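PDB 3SL7: CBS domain-containing protein CBSX2, chloroplastic from Arabidopsis thaliana, which probably regulates the chloroplast thioredoxin system through its paired CBS domains, and so modulates plant development. Local coordinates for residues Thr38-Ile43 and Gly51-Tyr56; Leu16-Pro21 and Gly139-Ile144; Leu123-Lys128 and Leu145-Val150; Pro108-Asp113 and Arg131-Asp136. All coordinates share one frame; numbering follows the deposited sequence.

Interaction 1 (Thr38-Ile43 and Gly51-Tyr56)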
loop_
_atom_site.group_PDB
_atom_site.type_symbol
_atom_site.label_atom_id
_atom_site.label_comp_id
_atom_site.label_asym_id
_atom_site.label_seq_id
_atom_site.Cartn_x
_atom_site.Cartn_y
_atom_site.Cartn_z
ATOM N N THR A 38 -4.759 -1.694 0.802
ATOM C CA THR A 38 -4.924 -2.926 1.560
ATOM C C THR A 38 -6.087 -2.839 2.536
ATOM O O THR A 38 -6.420 -3.820 3.197
ATOM C CB THR A 38 -3.662 -3.270 2.347
ATOM O OG1 THR A 38 -3.434 -2.254 3.332
ATOM C CG2 THR A 38 -2.466 -3.367 1.403
ATOM N N GLY A 39 -6.697 -1.660 2.638
ATOM C CA GLY A 39 -7.829 -1.493 3.521
ATOM C C GLY A 39 -8.794 -0.476 2.966
ATOM O O GLY A 39 -8.421 0.366 2.150
ATOM N N LEU A 40 -10.040 -0.562 3.411
ATOM C CA LEU A 40 -11.104 0.287 2.889
ATOM C C LEU A 40 -12.014 0.731 4.008
ATOM O O LEU A 40 -12.401 -0.085 4.850
ATOM C CB LEU A 40 -11.962 -0.510 1.907
ATOM C CG LEU A 40 -11.305 -1.093 0.660
ATOM C CD1 LEU A 40 -12.149 -2.257 0.144
ATOM C CD2 LEU A 40 -11.140 -0.023 -0.403
ATOM N N PRO A 41 -12.383 2.021 4.013
ATOM C CA PRO A 41 -13.434 2.449 4.929
ATOM C C PRO A 41 -14.758 1.910 4.430
ATOM O O PRO A 41 -14.976 1.801 3.220
ATOM C CB PRO A 41 -13.403 3.986 4.815
ATOM C CG PRO A 41 -12.757 4.270 3.515
ATOM C CD PRO A 41 -11.802 3.145 3.252
ATOM N N VAL A 42 -15.634 1.551 5.357
ATOM C CA VAL A 42 -16.965 1.106 4.997
ATOM C C VAL A 42 -17.968 2.180 5.387
ATOM O O VAL A 42 -17.983 2.632 6.534
ATOM C CB VAL A 42 -17.311 -0.213 5.711
ATOM C CG1 VAL A 42 -18.586 -0.829 5.128
ATOM C CG2 VAL A 42 -16.123 -1.208 5.588
ATOM N N ILE A 43 -18.790 2.598 4.434
ATOM C CA ILE A 43 -19.825 3.587 4.688
ATOM C C ILE A 43 -21.199 2.981 4.444
ATOM O O ILE A 43 -21.304 1.898 3.862
ATOM C CB ILE A 43 -19.678 4.795 3.746
ATOM C CG1 ILE A 43 -19.678 4.320 2.286
ATOM C CG2 ILE A 43 -18.404 5.548 4.057
ATOM C CD1 ILE A 43 -19.924 5.425 1.284
ATOM N N GLY A 51 -17.575 1.437 9.430
ATOM C CA GLY A 51 -16.533 0.479 9.722
ATOM C C GLY A 51 -15.351 0.591 8.796
ATOM O O GLY A 51 -15.268 1.490 7.964
ATOM N N VAL A 52 -14.411 -0.322 8.980
ATOM C CA VAL A 52 -13.251 -0.427 8.115
ATOM C C VAL A 52 -13.039 -1.909 7.854
ATOM O O VAL A 52 -13.427 -2.753 8.665
ATOM C CB VAL A 52 -11.984 0.172 8.777
ATOM C CG1 VAL A 52 -12.179 1.683 9.047
ATOM C CG2 VAL A 52 -11.664 -0.558 10.072
ATOM N N VAL A 53 -12.429 -2.229 6.720
ATOM C CA VAL A 53 -12.182 -3.631 6.374
ATOM C C VAL A 53 -10.871 -3.721 5.620
ATOM O O VAL A 53 -10.543 -2.834 4.826
ATOM C CB VAL A 53 -13.353 -4.239 5.557
ATOM C CG1 VAL A 53 -13.441 -3.600 4.177
ATOM C CG2 VAL A 53 -13.186 -5.753 5.461
ATOM N N SER A 54 -10.100 -4.765 5.909
ATOM C CA SER A 54 -8.789 -4.935 5.313
ATOM C C SER A 54 -8.681 -6.202 4.508
ATOM O O SER A 54 -9.536 -7.081 4.619
ATOM C CB SER A 54 -7.737 -4.982 6.412
ATOM O OG SER A 54 -7.737 -3.769 7.129
ATOM N N ASP A 55 -7.613 -6.306 3.716
ATOM C CA ASP A 55 -7.340 -7.545 2.989
ATOM C C ASP A 55 -7.278 -8.741 3.946
ATOM O O ASP A 55 -7.777 -9.807 3.624
ATOM C CB ASP A 55 -6.059 -7.446 2.143
ATOM C CG ASP A 55 -4.889 -6.824 2.899
ATOM O OD1 ASP A 55 -4.959 -6.675 4.139
ATOM O OD2 ASP A 55 -3.882 -6.491 2.242
ATOM N N TYR A 56 -6.695 -8.549 5.128
ATOM C CA TYR A 56 -6.590 -9.623 6.119
ATOM C C TYR A 56 -7.956 -10.080 6.647
ATOM O O TYR A 56 -8.092 -11.196 7.148
ATOM C CB TYR A 56 -5.630 -9.248 7.274
ATOM C CG TYR A 56 -5.907 -7.934 7.973
ATOM C CD1 TYR A 56 -5.048 -6.848 7.829
ATOM C CD2 TYR A 56 -7.022 -7.776 8.791
ATOM C CE1 TYR A 56 -5.299 -5.641 8.476
ATOM C CE2 TYR A 56 -7.279 -6.570 9.435
ATOM C CZ TYR A 56 -6.415 -5.510 9.278
ATOM O OH TYR A 56 -6.676 -4.315 9.921
#

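Interaction 2 (Leu16-Pro21 and Gly139-Ile144)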
loop_
_atom_site.group_PDB
_atom_site.type_symbol
_atom_site.label_atom_id
_atom_site.label_comp_id
_atom_site.label_asym_id
_atom_site.label_seq_id
_atom_site.Cartn_x
_atom_site.Cartn_y
_atom_site.Cartn_z
ATOM N N LEU A 16 -10.821 8.763 -1.701
ATOM C CA LEU A 16 -11.142 7.591 -0.893
ATOM C C LEU A 16 -11.652 6.469 -1.773
ATOM O O LEU A 16 -12.193 6.706 -2.857
ATOM C CB LEU A 16 -12.208 7.897 0.163
ATOM C CG LEU A 16 -11.844 9.023 1.127
ATOM C CD1 LEU A 16 -12.925 9.363 2.164
ATOM C CD2 LEU A 16 -10.442 8.915 1.705
ATOM N N HIS A 17 -11.468 5.245 -1.293
ATOM C CA HIS A 17 -12.078 4.080 -1.907
ATOM C C HIS A 17 -12.933 3.423 -0.841
ATOM O O HIS A 17 -12.418 2.940 0.166
ATOM C CB HIS A 17 -10.989 3.148 -2.420
ATOM C CG HIS A 17 -9.886 3.873 -3.123
ATOM N ND1 HIS A 17 -10.081 4.555 -4.308
ATOM C CD2 HIS A 17 -8.588 4.064 -2.789
ATOM C CE1 HIS A 17 -8.944 5.109 -4.685
ATOM N NE2 HIS A 17 -8.021 4.829 -3.779
ATOM N N VAL A 18 -14.245 3.445 -1.044
ATOM C CA VAL A 18 -15.166 2.999 -0.016
ATOM C C VAL A 18 -15.937 1.787 -0.489
ATOM O O VAL A 18 -16.098 1.577 -1.690
ATOM C CB VAL A 18 -16.184 4.092 0.356
ATOM C CG1 VAL A 18 -15.468 5.339 0.906
ATOM C CG2 VAL A 18 -17.030 4.453 -0.845
ATOM N N VAL A 19 -16.388 0.984 0.467
ATOM C CA VAL A 19 -17.377 -0.060 0.199
ATOM C C VAL A 19 -18.489 0.076 1.226
ATOM O O VAL A 19 -18.399 0.898 2.140
ATOM C CB VAL A 19 -16.758 -1.466 0.289
ATOM C CG1 VAL A 19 -15.740 -1.667 -0.834
ATOM C CG2 VAL A 19 -16.092 -1.659 1.652
ATOM N N LYS A 20 -19.537 -0.726 1.078
ATOM C CA LYS A 20 -20.625 -0.742 2.037
ATOM C C LYS A 20 -20.702 -2.112 2.692
ATOM O O LYS A 20 -20.080 -3.047 2.220
ATOM C CB LYS A 20 -21.934 -0.408 1.337
ATOM C CG LYS A 20 -21.880 0.890 0.555
ATOM C CD LYS A 20 -23.245 1.236 0.001
ATOM C CE LYS A 20 -23.217 2.542 -0.766
ATOM N NZ LYS A 20 -24.554 2.842 -1.352
ATOM N N PRO A 21 -21.450 -2.228 3.799
ATOM C CA PRO A 21 -21.547 -3.530 4.457
ATOM C C PRO A 21 -22.139 -4.571 3.502
ATOM O O PRO A 21 -21.878 -5.760 3.644
ATOM C CB PRO A 21 -22.499 -3.263 5.612
ATOM C CG PRO A 21 -22.263 -1.769 5.930
ATOM C CD PRO A 21 -22.109 -1.159 4.567
ATOM N N GLY A 139 -20.648 12.575 11.367
ATOM C CA GLY A 139 -20.120 11.222 11.283
ATOM C C GLY A 139 -19.948 10.746 9.853
ATOM O O GLY A 139 -19.671 9.575 9.614
ATOM N N LYS A 140 -20.103 11.654 8.896
ATOM C CA LYS A 140 -19.841 11.349 7.490
ATOM C C LYS A 140 -18.345 11.269 7.213
ATOM O O LYS A 140 -17.569 12.082 7.703
ATOM C CB LYS A 140 -20.450 12.411 6.571
ATOM C CG LYS A 140 -21.931 12.662 6.778
ATOM C CD LYS A 140 -22.723 11.366 6.795
ATOM C CE LYS A 140 -24.221 11.642 6.808
ATOM N NZ LYS A 140 -24.639 12.367 5.574
ATOM N N LEU A 141 -17.947 10.287 6.411
ATOM C CA LEU A 141 -16.557 10.132 6.018
ATOM C C LEU A 141 -16.144 11.292 5.123
ATOM O O LEU A 141 -16.726 11.482 4.061
ATOM C CB LEU A 141 -16.400 8.832 5.240
ATOM C CG LEU A 141 -14.987 8.529 4.777
ATOM C CD1 LEU A 141 -14.101 8.414 6.000
ATOM C CD2 LEU A 141 -14.971 7.228 3.961
ATOM N N ILE A 142 -15.151 12.073 5.540
ATOM C CA ILE A 142 -14.729 13.206 4.715
ATOM C C ILE A 142 -13.282 13.069 4.273
ATOM O O ILE A 142 -12.795 13.813 3.428
ATOM C CB ILE A 142 -14.947 14.561 5.417
ATOM C CG1 ILE A 142 -14.189 14.618 6.742
ATOM C CG2 ILE A 142 -16.429 14.815 5.639
ATOM C CD1 ILE A 142 -14.212 16.020 7.401
ATOM N N GLY A 143 -12.590 12.091 4.837
ATOM C CA GLY A 143 -11.225 11.852 4.436
ATOM C C GLY A 143 -10.637 10.691 5.193
ATOM O O GLY A 143 -11.295 10.054 6.007
ATOM N N ILE A 144 -9.373 10.420 4.933
ATOM C CA ILE A 144 -8.677 9.432 5.713
ATOM C C ILE A 144 -7.258 9.924 5.951
ATOM O O ILE A 144 -6.670 10.582 5.092
ATOM C CB ILE A 144 -8.732 8.020 5.019
ATOM C CG1 ILE A 144 -8.294 6.923 5.975
ATOM C CG2 ILE A 144 -7.887 7.974 3.748
ATOM C CD1 ILE A 144 -8.777 5.540 5.542
#

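Interaction 3 (Leu123-Lys128 and Leu145-Val150)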
loop_
_atom_site.group_PDB
_atom_site.type_symbol
_atom_site.label_atom_id
_atom_site.label_comp_id
_atom_site.label_asym_id
_atom_site.label_seq_id
_atom_site.Cartn_x
_atom_site.Cartn_y
_atom_site.Cartn_z
ATOM N N LEU A 123 -2.153 8.009 17.077
ATOM C CA LEU A 123 -3.277 7.092 16.966
ATOM C C LEU A 123 -3.136 6.132 15.804
ATOM O O LEU A 123 -3.529 4.975 15.911
ATOM C CB LEU A 123 -4.564 7.877 16.765
ATOM C CG LEU A 123 -5.675 8.057 17.805
ATOM C CD1 LEU A 123 -5.897 6.899 18.790
ATOM C CD2 LEU A 123 -5.717 9.450 18.442
ATOM N N LEU A 124 -2.620 6.621 14.680
ATOM C CA LEU A 124 -2.417 5.766 13.515
ATOM C C LEU A 124 -1.811 4.451 13.945
ATOM O O LEU A 124 -2.176 3.390 13.450
ATOM C CB LEU A 124 -1.468 6.415 12.517
ATOM C CG LEU A 124 -2.060 7.356 11.489
ATOM C CD1 LEU A 124 -0.950 7.903 10.595
ATOM C CD2 LEU A 124 -3.085 6.616 10.677
ATOM N N LEU A 125 -0.865 4.533 14.869
ATOM C CA LEU A 125 -0.127 3.351 15.282
ATOM C C LEU A 125 -0.866 2.502 16.313
ATOM O O LEU A 125 -0.417 1.412 16.658
ATOM C CB LEU A 125 1.246 3.756 15.819
ATOM C CG LEU A 125 2.219 4.396 14.820
ATOM C CD1 LEU A 125 1.653 5.662 14.229
ATOM C CD2 LEU A 125 3.555 4.682 15.480
ATOM N N GLU A 126 -1.997 2.988 16.808
ATOM C CA GLU A 126 -2.722 2.242 17.830
ATOM C C GLU A 126 -3.885 1.433 17.254
ATOM O O GLU A 126 -4.503 0.639 17.963
ATOM C CB GLU A 126 -3.191 3.164 18.964
ATOM C CG GLU A 126 -2.052 3.717 19.821
ATOM C CD GLU A 126 -2.523 4.723 20.867
ATOM O OE1 GLU A 126 -3.749 4.834 21.088
ATOM O OE2 GLU A 126 -1.663 5.407 21.466
ATOM N N THR A 127 -4.163 1.624 15.966
ATOM C CA THR A 127 -5.222 0.877 15.287
ATOM C C THR A 127 -4.624 -0.122 14.293
ATOM O O THR A 127 -3.700 0.233 13.557
ATOM C CB THR A 127 -6.176 1.833 14.547
ATOM O OG1 THR A 127 -7.100 1.073 13.758
ATOM C CG2 THR A 127 -5.394 2.756 13.625
ATOM N N LYS A 128 -5.134 -1.359 14.268
ATOM C CA LYS A 128 -4.600 -2.368 13.347
ATOM C C LYS A 128 -4.808 -1.923 11.904
ATOM O O LYS A 128 -4.019 -2.247 11.017
ATOM C CB LYS A 128 -5.220 -3.754 13.582
ATOM C CG LYS A 128 -4.404 -4.882 12.957
ATOM C CD LYS A 128 -4.990 -6.261 13.235
ATOM C CE LYS A 128 -6.129 -6.578 12.289
ATOM N NZ LYS A 128 -6.418 -8.038 12.270
ATOM N N LEU A 145 -6.733 9.652 7.139
ATOM C CA LEU A 145 -5.328 9.928 7.423
ATOM C C LEU A 145 -4.532 8.632 7.365
ATOM O O LEU A 145 -4.808 7.682 8.102
ATOM C CB LEU A 145 -5.154 10.568 8.802
ATOM C CG LEU A 145 -3.726 11.050 9.089
ATOM C CD1 LEU A 145 -3.386 12.275 8.219
ATOM C CD2 LEU A 145 -3.546 11.377 10.571
ATOM N N THR A 146 -3.532 8.610 6.496
ATOM C CA THR A 146 -2.701 7.435 6.320
ATOM C C THR A 146 -1.313 7.760 6.824
ATOM O O THR A 146 -0.982 8.922 6.992
ATOM C CB THR A 146 -2.580 7.073 4.835
ATOM O OG1 THR A 146 -1.808 8.078 4.166
ATOM C CG2 THR A 146 -3.967 6.992 4.180
ATOM N N ARG A 147 -0.489 6.739 7.039
ATOM C CA ARG A 147 0.889 6.974 7.442
ATOM C C ARG A 147 1.599 7.803 6.381
ATOM O O ARG A 147 2.393 8.688 6.699
ATOM C CB ARG A 147 1.618 5.656 7.685
ATOM C CG ARG A 147 1.232 4.976 8.989
ATOM C CD ARG A 147 1.906 3.616 9.126
ATOM N NE ARG A 147 3.360 3.700 8.999
ATOM C CZ ARG A 147 4.171 4.142 9.958
ATOM N NH1 ARG A 147 3.668 4.558 11.116
ATOM N NH2 ARG A 147 5.485 4.175 9.758
ATOM N N GLY A 148 1.293 7.520 5.118
ATOM C CA GLY A 148 1.831 8.288 4.011
ATOM C C GLY A 148 1.484 9.770 4.079
ATOM O O GLY A 148 2.309 10.617 3.757
ATOM N N ASN A 149 0.254 10.089 4.474
ATOM C CA ASN A 149 -0.135 11.481 4.671
ATOM C C ASN A 149 0.729 12.131 5.738
ATOM O O ASN A 149 1.111 13.287 5.611
ATOM C CB ASN A 149 -1.598 11.599 5.106
ATOM C CG ASN A 149 -2.569 11.224 4.016
ATOM O OD1 ASN A 149 -2.262 11.343 2.826
ATOM N ND2 ASN A 149 -3.769 10.777 4.419
ATOM N N VAL A 150 1.011 11.390 6.807
ATOM C CA VAL A 150 1.762 11.945 7.926
ATOM C C VAL A 150 3.203 12.189 7.508
ATOM O O VAL A 150 3.792 13.208 7.843
ATOM C CB VAL A 150 1.702 11.030 9.170
ATOM C CG1 VAL A 150 2.599 11.575 10.277
ATOM C CG2 VAL A 150 0.259 10.890 9.660
#

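Interaction 4 (Pro108-Asp113 and Arg131-Asp136). With ACT (acetate ion), chain C.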
loop_
_atom_site.group_PDB
_atom_site.type_symbol
_atom_site.label_atom_id
_atom_site.label_comp_id
_atom_site.label_asym_id
_atom_site.label_seq_id
_atom_site.Cartn_x
_atom_site.Cartn_y
_atom_site.Cartn_z
ATOM N N PRO A 108 -14.839 2.094 14.034
ATOM C CA PRO A 108 -13.382 2.224 14.154
ATOM C C PRO A 108 -13.004 3.544 14.817
ATOM O O PRO A 108 -13.870 4.413 14.999
ATOM C CB PRO A 108 -12.908 2.201 12.690
ATOM C CG PRO A 108 -14.071 2.726 11.911
ATOM C CD PRO A 108 -15.296 2.218 12.636
ATOM N N LEU A 109 -11.733 3.663 15.188
ATOM C CA LEU A 109 -11.165 4.919 15.637
ATOM C C LEU A 109 -11.256 5.907 14.506
ATOM O O LEU A 109 -10.879 5.600 13.376
ATOM C CB LEU A 109 -9.691 4.738 16.001
ATOM C CG LEU A 109 -9.405 4.183 17.391
ATOM C CD1 LEU A 109 -7.898 4.166 17.651
ATOM C CD2 LEU A 109 -10.150 5.025 18.430
ATOM N N VAL A 110 -11.747 7.106 14.809
ATOM C CA VAL A 110 -11.737 8.181 13.825
ATOM C C VAL A 110 -11.213 9.498 14.401
ATOM O O VAL A 110 -11.127 9.681 15.622
ATOM C CB VAL A 110 -13.133 8.450 13.224
ATOM C CG1 VAL A 110 -13.767 7.157 12.681
ATOM C CG2 VAL A 110 -14.038 9.119 14.251
ATOM N N VAL A 111 -10.869 10.422 13.511
ATOM C CA VAL A 111 -10.470 11.753 13.933
ATOM C C VAL A 111 -11.329 12.757 13.190
ATOM O O VAL A 111 -12.134 12.380 12.336
ATOM C CB VAL A 111 -8.987 12.024 13.635
ATOM C CG1 VAL A 111 -8.105 11.121 14.484
ATOM C CG2 VAL A 111 -8.701 11.815 12.159
ATOM N N ARG A 112 -11.178 14.029 13.546
ATOM C CA ARG A 112 -11.862 15.115 12.863
ATOM C C ARG A 112 -10.808 15.892 12.068
ATOM O O ARG A 112 -9.617 15.717 12.304
ATOM C CB ARG A 112 -12.507 16.001 13.922
ATOM C CG ARG A 112 -13.355 15.171 14.876
ATOM C CD ARG A 112 -14.574 14.699 14.140
ATOM N NE ARG A 112 -15.370 15.877 13.892
ATOM C CZ ARG A 112 -16.391 16.231 14.655
ATOM N NH1 ARG A 112 -16.774 15.440 15.656
ATOM N NH2 ARG A 112 -17.040 17.341 14.382
ATOM N N ASP A 113 -11.211 16.754 11.135
ATOM C CA ASP A 113 -10.192 17.525 10.424
ATOM C C ASP A 113 -9.450 18.490 11.356
ATOM O O ASP A 113 -8.321 18.896 11.074
ATOM C CB ASP A 113 -10.759 18.263 9.200
ATOM C CG ASP A 113 -11.899 19.198 9.536
ATOM O OD1 ASP A 113 -12.049 19.622 10.708
ATOM O OD2 ASP A 113 -12.649 19.516 8.595
ATOM N N ARG A 131 -4.837 3.342 9.550
ATOM C CA ARG A 131 -5.324 4.583 8.958
ATOM C C ARG A 131 -6.405 5.079 9.894
ATOM O O ARG A 131 -6.960 4.295 10.655
ATOM C CB ARG A 131 -5.936 4.333 7.584
ATOM C CG ARG A 131 -5.110 3.461 6.673
ATOM C CD ARG A 131 -5.986 2.918 5.559
ATOM N NE ARG A 131 -5.231 2.136 4.588
ATOM C CZ ARG A 131 -4.982 0.833 4.699
ATOM N NH1 ARG A 131 -5.416 0.154 5.751
ATOM N NH2 ARG A 131 -4.294 0.209 3.755
ATOM N N LEU A 132 -6.707 6.372 9.834
ATOM C CA LEU A 132 -7.775 6.943 10.628
ATOM C C LEU A 132 -8.761 7.596 9.691
ATOM O O LEU A 132 -8.426 8.565 9.028
ATOM C CB LEU A 132 -7.235 7.981 11.609
ATOM C CG LEU A 132 -6.274 7.421 12.651
ATOM C CD1 LEU A 132 -5.536 8.556 13.367
ATOM C CD2 LEU A 132 -7.034 6.559 13.644
ATOM N N PRO A 133 -9.973 7.033 9.603
ATOM C CA PRO A 133 -11.004 7.726 8.838
ATOM C C PRO A 133 -11.191 9.110 9.459
ATOM O O PRO A 133 -11.071 9.258 10.677
ATOM C CB PRO A 133 -12.248 6.868 9.068
ATOM C CG PRO A 133 -11.713 5.489 9.382
ATOM C CD PRO A 133 -10.449 5.761 10.170
ATOM N N VAL A 134 -11.458 10.111 8.639
ATOM C CA VAL A 134 -11.752 11.449 9.165
ATOM C C VAL A 134 -13.225 11.695 8.919
ATOM O O VAL A 134 -13.712 11.530 7.797
ATOM C CB VAL A 134 -10.912 12.528 8.477
ATOM C CG1 VAL A 134 -11.040 13.875 9.222
ATOM C CG2 VAL A 134 -9.460 12.096 8.414
ATOM N N VAL A 135 -13.943 12.062 9.975
ATOM C CA VAL A 135 -15.358 12.336 9.861
ATOM C C VAL A 135 -15.703 13.793 10.172
ATOM O O VAL A 135 -14.923 14.524 10.793
ATOM C CB VAL A 135 -16.179 11.403 10.775
ATOM C CG1 VAL A 135 -15.921 9.933 10.403
ATOM C CG2 VAL A 135 -15.830 11.650 12.230
ATOM N N ASP A 136 -16.880 14.212 9.724
ATOM C CA ASP A 136 -17.415 15.514 10.077
ATOM C C ASP A 136 -18.359 15.389 11.257
ATOM O O ASP A 136 -18.459 14.331 11.848
ATOM C CB ASP A 136 -18.124 16.157 8.889
ATOM C CG ASP A 136 -19.375 15.410 8.468
ATOM O OD1 ASP A 136 -19.877 14.528 9.210
ATOM O OD2 ASP A 136 -19.864 15.723 7.369
HETATM C C ACT C . -5.021 4.169 1.855
HETATM O O ACT C . -3.873 3.695 1.978
HETATM O OXT ACT C . -5.903 3.602 2.531
HETATM C CH3 ACT C . -5.317 5.347 0.967
HETATM O O HOH W 1 -8.935 3.139 11.914
HETATM O O HOH W 2 -14.034 17.053 10.869
#

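Interaction 1 (Thr38-Ile43 and Gly51-Tyr56)
L40 and V53 face each other as an antiparallel hydrogen-bonded pair, L40 N to V53 O at 2.7 Å and V53 N returning to L40 O at 2.8 Å. The strand axes run at 150° to each other, and V42 with G51 forms the next hydrogen-bonded pair. There V42 N meets G51 O at 2.6 Å from above the carbonyl plane, 46° out of it, although the N-H itself points well at the oxygen.

On the face carrying L40, V42 and V53, the valines do most of the interlocking. V42 CG1 is anti to the backbone N (chi1 -169°), which leaves CG2 beside that N and directed across the strands; it packs 3.9 Å from V53 CG1. The same V53 methyl also lies against L40 CB, while L31 and L32 of helix 25-35 touch L40 from outside the pair. V42 CB lies 3.5 Å from G51 O.

Beyond the paired strands, D55 N donates to T38 O. The two side chains lie alongside each other, pointing the same way, with T38 CB 3.2 Å from D55 OD2. T38 OG1 is instead hydrogen-bonded to R131 NH2. S54 CB sits over the centre of the Y56 ring, 3.1 Å above its plane. The arrangement is a beta hairpin leading directly into a helix, part of the first CBS domain.

Interaction 2 (Leu16-Pro21 and Gly139-Ile144)
One of the apolar links between the two CBS domains of the chain runs through L16 and L141: a loop of the first domain, residues 16-21, lies against strand 141-146 of the second. No hydrogen bond crosses between the segments, and the closest approaches are between aliphatic carbons, with 196 Å² buried in total.

L16 takes part in four of the five residue contacts, with its two methyls spread over different partners. CD1 meets L141 tip to tip, 3.4 Å from L141 CG, and also lies 3.8 Å from G143 CA. The other methyl, L16 CD2, comes within 3.4 Å of I144 CG2, the two side chains crossing obliquely. Both 3.4 Å approaches are tighter than usual van der Waals contact, so the fork of L16 fits closely against the strand. L141 CG is anti to the backbone N (chi1 -179°), and from there CD2 also reaches V18 CG1 at 3.6 Å, those two side chains sliding past each other in opposite directions.

I142 and G143 both face V134, which makes a classic beta bulge in strand 141-146. The loop itself continues into strand pairing: V19 pairs its backbone with P41 and I43 of strand 39-43, and L141 also touches P41 and P133, placing the loop between the two sheets.

Interaction 3 (Leu123-Lys128 and Leu145-Val150)
L124 and V150 meet tip to tip, L124 CD1 standing 3.4 Å from V150 CG2, closer than usual van der Waals contact. In this apolar group the same L124 methyl also lies 4.0 Å from R147 CG and, more loosely, near L145 CD2. L124 CG lies anti to the carbonyl carbon (chi1 -87°), and the two methyls beyond it touch the strand-helix junction of the other segment.

Polar backbone atoms border that fork without bonding to it. L124 CD2 lies 3.3 Å from L145 O, and CD1 is 3.7 Å from T146 O; no hydrogen bond joins the two segments.

The remaining contact involves a charged group. R147 bends at chi3 (55°), and its guanidinium presents an edge to L125: CD1 lies near the plane, 3.9 Å from NH1, with the side chains crossing at about a right angle. W82 of the second subunit makes a cation-pi interaction with this arginine, while K83 of that subunit packs on L125.

A capping bond closes the first turn of the helix: T146 OG1 accepts from N149 N at 2.9 Å, with an N-H...O angle of 156°. The whole is a threonine N-capped strand-to-helix junction packed against L124 and L125, within the second CBS domain and at the subunit interface.

Interaction 4 (Pro108-Asp113 and Arg131-Asp136)
V111 and V134 pair in parallel, CA to CA at 5.0 Å, joining the two strands of a beta-alpha-beta unit whose crossover is helix 117-124. V111 uses both its backbone polar atoms: its N donates to P133 O at 3.1 Å, and its O accepts from V135 N at 3.0 Å, both bonds nearly straight. The touching parts diverge, their end-to-end directions 60° apart, so the regular pairing is short.

The V111 methyls divide between two neighbours. CG1 touches L132 CD1, the side chains crossing at about a right angle, whereas CG2 packs 3.8 Å from V134 CG2. L123 and L124 of helix 117-124 also touch L132. V135, on the face opposite V111 and V134, meets V110 CG2 with its own CG2 at 3.7 Å; V110 CG1 lies against P133 CB.

The bend of R112 at chi2 (-71°) brings CD 3.4 Å from V135 O. Further out, D136 O lies over the centre of one face of the R112 guanidinium. R131 turns away: its NE makes weak bonds to an acetate, probably from the crystallisation liquor. Where the strands separate, a water accepts from D113 N at 2.9 Å and donates to V135 O at 2.7 Å.

How the interactions relate
Interaction 1 lies in the first CBS domain and interactions 3 and 4 in the second; interaction 2 joins the two domains. Along the chain, interactions 1 and 4 are nested inside the loop closed by interaction 2, whereas interaction 3 crosses both 2 and 4. Strand 141-146 serves interactions 2 and 3, and its neighbour in the same sheet, strand 131-135, serves interaction 4. Centres of interactions 1 and 2 are about 9 Å apart, those of 2 and 3 about 16 Å. T38 bonded to R131 ties interaction 1 to interaction 4, one of several further links between the two domains, while interaction 3 extends the packing to the partner subunit.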